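Local atomic coordinates of large T antigen (Merkel cell polyomavirus, PDB entry 3QFQ), a protein that binds the viral origin of replication through its origin-binding domain and probably helps initiate viral DNA replication there. Residues N32-F38 with K80-I86. Sequence-based numbering, arbitrary orientation.
Sequences NKTVSCF and KHRVSAI. With nucleotides of chain D; nucleotides of chain E.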
# COMPACT_ATOMS: atom_id res chain seq x y z
N ASN B 32 -14.87 24.17 -9.84
CA ASN B 32 -14.37 23.40 -8.71
C ASN B 32 -15.26 23.57 -7.49
O ASN B 32 -15.00 23.00 -6.43
CB ASN B 32 -12.94 23.80 -8.36
CG ASN B 32 -11.98 23.59 -9.51
OD1 ASN B 32 -11.08 24.39 -9.74
ND2 ASN B 32 -12.17 22.49 -10.24
N LYS B 33 -16.32 24.36 -7.65
CA LYS B 33 -17.23 24.63 -6.55
C LYS B 33 -17.74 23.33 -5.91
O LYS B 33 -18.07 22.37 -6.60
CB LYS B 33 -18.41 25.48 -7.02
CG LYS B 33 -19.44 25.74 -5.94
CD LYS B 33 -20.64 26.48 -6.48
CE LYS B 33 -20.29 27.89 -6.88
NZ LYS B 33 -21.51 28.64 -7.31
N THR B 34 -17.77 23.32 -4.58
CA THR B 34 -18.23 22.17 -3.83
C THR B 34 -19.64 22.37 -3.29
O THR B 34 -19.84 22.93 -2.21
CB THR B 34 -17.31 21.86 -2.65
OG1 THR B 34 -17.20 23.02 -1.82
CG2 THR B 34 -15.94 21.48 -3.16
N VAL B 35 -20.62 21.90 -4.06
CA VAL B 35 -22.02 22.00 -3.68
C VAL B 35 -22.37 20.88 -2.70
O VAL B 35 -21.65 19.89 -2.59
CB VAL B 35 -22.92 21.90 -4.91
CG1 VAL B 35 -24.36 22.22 -4.56
CG2 VAL B 35 -22.42 22.83 -6.00
N SER B 36 -23.49 21.06 -2.00
CA SER B 36 -23.96 20.09 -1.02
C SER B 36 -25.15 19.29 -1.55
O SER B 36 -25.52 18.26 -0.98
CB SER B 36 -24.38 20.80 0.27
OG SER B 36 -23.30 21.50 0.85
N CYS B 37 -25.74 19.77 -2.64
CA CYS B 37 -26.94 19.15 -3.20
C CYS B 37 -26.64 18.49 -4.55
O CYS B 37 -26.11 19.12 -5.46
CB CYS B 37 -28.05 20.19 -3.37
SG CYS B 37 -28.49 21.09 -1.87
N PHE B 38 -27.00 17.21 -4.66
CA PHE B 38 -26.76 16.45 -5.89
C PHE B 38 -27.99 15.68 -6.33
O PHE B 38 -28.90 15.42 -5.54
CB PHE B 38 -25.57 15.50 -5.70
CG PHE B 38 -24.35 16.14 -5.12
CD1 PHE B 38 -23.50 16.89 -5.91
CD2 PHE B 38 -24.05 15.99 -3.77
CE1 PHE B 38 -22.37 17.49 -5.38
CE2 PHE B 38 -22.92 16.58 -3.23
CZ PHE B 38 -22.08 17.33 -4.04
N LYS B 80 -19.51 19.72 2.10
CA LYS B 80 -19.56 20.10 0.69
C LYS B 80 -18.69 19.17 -0.15
O LYS B 80 -17.66 18.67 0.31
CB LYS B 80 -19.13 21.56 0.52
CG LYS B 80 -20.07 22.56 1.17
CD LYS B 80 -19.58 23.98 0.96
CE LYS B 80 -18.21 24.17 1.56
NZ LYS B 80 -17.71 25.55 1.33
N HIS B 81 -19.11 18.94 -1.39
CA HIS B 81 -18.39 18.05 -2.30
C HIS B 81 -18.48 18.50 -3.75
O HIS B 81 -19.39 19.25 -4.12
CB HIS B 81 -18.92 16.62 -2.18
CG HIS B 81 -18.85 16.06 -0.79
ND1 HIS B 81 -17.71 15.48 -0.27
CD2 HIS B 81 -19.78 15.97 0.18
CE1 HIS B 81 -17.94 15.07 0.96
NE2 HIS B 81 -19.20 15.36 1.26
N ARG B 82 -17.54 18.03 -4.56
CA ARG B 82 -17.52 18.32 -5.99
C ARG B 82 -18.58 17.53 -6.75
O ARG B 82 -18.92 16.41 -6.38
CB ARG B 82 -16.15 18.01 -6.58
CG ARG B 82 -15.13 19.13 -6.48
CD ARG B 82 -14.11 19.01 -7.61
NE ARG B 82 -12.98 19.93 -7.45
CZ ARG B 82 -12.00 20.07 -8.33
NH1 ARG B 82 -12.00 19.37 -9.45
NH2 ARG B 82 -11.02 20.93 -8.09
N VAL B 83 -19.07 18.13 -7.84
CA VAL B 83 -19.98 17.42 -8.73
C VAL B 83 -19.24 16.22 -9.33
O VAL B 83 -19.78 15.12 -9.39
CB VAL B 83 -20.49 18.34 -9.85
CG1 VAL B 83 -21.43 17.58 -10.78
CG2 VAL B 83 -21.18 19.57 -9.27
N SER B 84 -18.00 16.45 -9.74
CA SER B 84 -17.15 15.40 -10.30
C SER B 84 -16.84 14.31 -9.28
O SER B 84 -16.75 13.13 -9.63
CB SER B 84 -15.84 16.00 -10.81
OG SER B 84 -15.14 16.64 -9.75
N ALA B 85 -16.68 14.71 -8.02
CA ALA B 85 -16.34 13.77 -6.96
C ALA B 85 -17.45 12.76 -6.73
O ALA B 85 -17.19 11.59 -6.45
CB ALA B 85 -16.01 14.52 -5.68
N ILE B 86 -18.69 13.22 -6.83
CA ILE B 86 -19.84 12.34 -6.65
C ILE B 86 -20.02 11.41 -7.85
O ILE B 86 -20.30 10.22 -7.67
CB ILE B 86 -21.14 13.14 -6.45
CG1 ILE B 86 -20.98 14.13 -5.30
CG2 ILE B 86 -22.31 12.20 -6.20
CD1 ILE B 86 -20.61 13.49 -3.98
P DG D 21 -14.95 15.79 -2.12
OP1 DG D 21 -15.41 14.45 -1.69
OP2 DG D 21 -15.67 16.52 -3.19
O5' DG D 21 -14.93 16.76 -0.85
C5' DG D 21 -14.79 18.16 -1.02
C4' DG D 21 -13.58 18.66 -0.26
O4' DG D 21 -12.37 18.41 -1.02
C3' DG D 21 -13.57 20.15 0.06
O3' DG D 21 -14.25 20.37 1.28
C2' DG D 21 -12.07 20.43 0.18
C1' DG D 21 -11.49 19.50 -0.89
N9 DG D 21 -11.35 20.12 -2.20
C8 DG D 21 -12.14 19.92 -3.31
N7 DG D 21 -11.77 20.61 -4.35
C5 DG D 21 -10.66 21.32 -3.91
C6 DG D 21 -9.83 22.23 -4.59
O6 DG D 21 -9.92 22.61 -5.77
N1 DG D 21 -8.81 22.72 -3.78
C2 DG D 21 -8.62 22.37 -2.46
N2 DG D 21 -7.59 22.94 -1.83
N3 DG D 21 -9.40 21.51 -1.81
C4 DG D 21 -10.39 21.03 -2.59
P DA D 20 -12.27 12.15 -6.83
OP1 DA D 20 -12.90 10.90 -6.36
OP2 DA D 20 -12.77 12.80 -8.06
O5' DA D 20 -12.31 13.25 -5.68
C5' DA D 20 -11.71 13.08 -4.40
C4' DA D 20 -11.75 14.41 -3.67
O4' DA D 20 -10.71 15.30 -4.16
C3' DA D 20 -13.05 15.19 -3.81
O3' DA D 20 -13.41 15.68 -2.54
C2' DA D 20 -12.69 16.34 -4.74
C1' DA D 20 -11.25 16.59 -4.33
N9 DA D 20 -10.46 17.31 -5.32
C8 DA D 20 -10.62 17.28 -6.68
N7 DA D 20 -9.76 18.03 -7.33
C5 DA D 20 -8.97 18.58 -6.33
C6 DA D 20 -7.87 19.46 -6.36
N6 DA D 20 -7.36 19.96 -7.49
N1 DA D 20 -7.31 19.81 -5.18
C2 DA D 20 -7.82 19.31 -4.05
N3 DA D 20 -8.85 18.47 -3.90
C4 DA D 20 -9.39 18.14 -5.08
P DG E 5 -11.75 29.11 -16.78
OP1 DG E 5 -11.07 29.87 -17.84
OP2 DG E 5 -12.11 27.69 -17.01
O5' DG E 5 -10.86 29.17 -15.45
C5' DG E 5 -10.50 30.44 -14.92
C4' DG E 5 -9.93 30.28 -13.52
O4' DG E 5 -10.99 29.92 -12.60
C3' DG E 5 -8.86 29.20 -13.39
O3' DG E 5 -7.72 29.76 -12.75
C2' DG E 5 -9.52 28.14 -12.52
C1' DG E 5 -10.45 29.01 -11.68
N9 DG E 5 -11.54 28.28 -11.05
C8 DG E 5 -12.37 27.36 -11.63
N7 DG E 5 -13.26 26.88 -10.81
C5 DG E 5 -13.00 27.53 -9.60
C6 DG E 5 -13.64 27.42 -8.34
O6 DG E 5 -14.60 26.70 -8.03
N1 DG E 5 -13.06 28.26 -7.39
C2 DG E 5 -11.99 29.09 -7.63
N2 DG E 5 -11.57 29.83 -6.59
N3 DG E 5 -11.39 29.20 -8.80
C4 DG E 5 -11.94 28.39 -9.74
O HOH W 1 -17.64 20.99 -9.16
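This is a DNA-reading contact: loop 32-33 and the start of strand 34-42 lie beside the short strand 80-82 that leads into helix 83-90, together forming part of the DNA-contacting surface. Pairing is sparse, resting on one backbone hydrogen bond, His81 N to Val35 O (3.0 Å, 167°). Both segments read guanines. Arg82 NH2 donates to O6 of DG21 in chain D (3.1 Å), its NE bonds weakly to N7, and its guanidinium has Asn32 ND2 over one face and the DA20 base of chain D over the other (Arg82 CZ to N7 3.2 Å); Asn32 N donates to N7 of DG5 in chain E (3.3 Å). The DG21 phosphate is gripped as well: backbone Arg82 N donates to OP2 (2.8 Å), side-chain His81 ND1 to OP1 (2.9 Å), while His81 NE2 bonds to Ser79 OG. Lys80 NZ forms a salt bridge and Thr34 OG1 a hydrogen bond to DNA phosphate; Lys33 NZ bonds to a guanine N7. Away from the DNA, Ile86 CG1 sits 3.5 Å from the Phe38 ring centroid, 7° off its normal, a CH-pi contact. Here helix 83-90 packs on the sheet, Ile86 also touching Phe75 of strand 71-77, whose backbone pairs with Phe38.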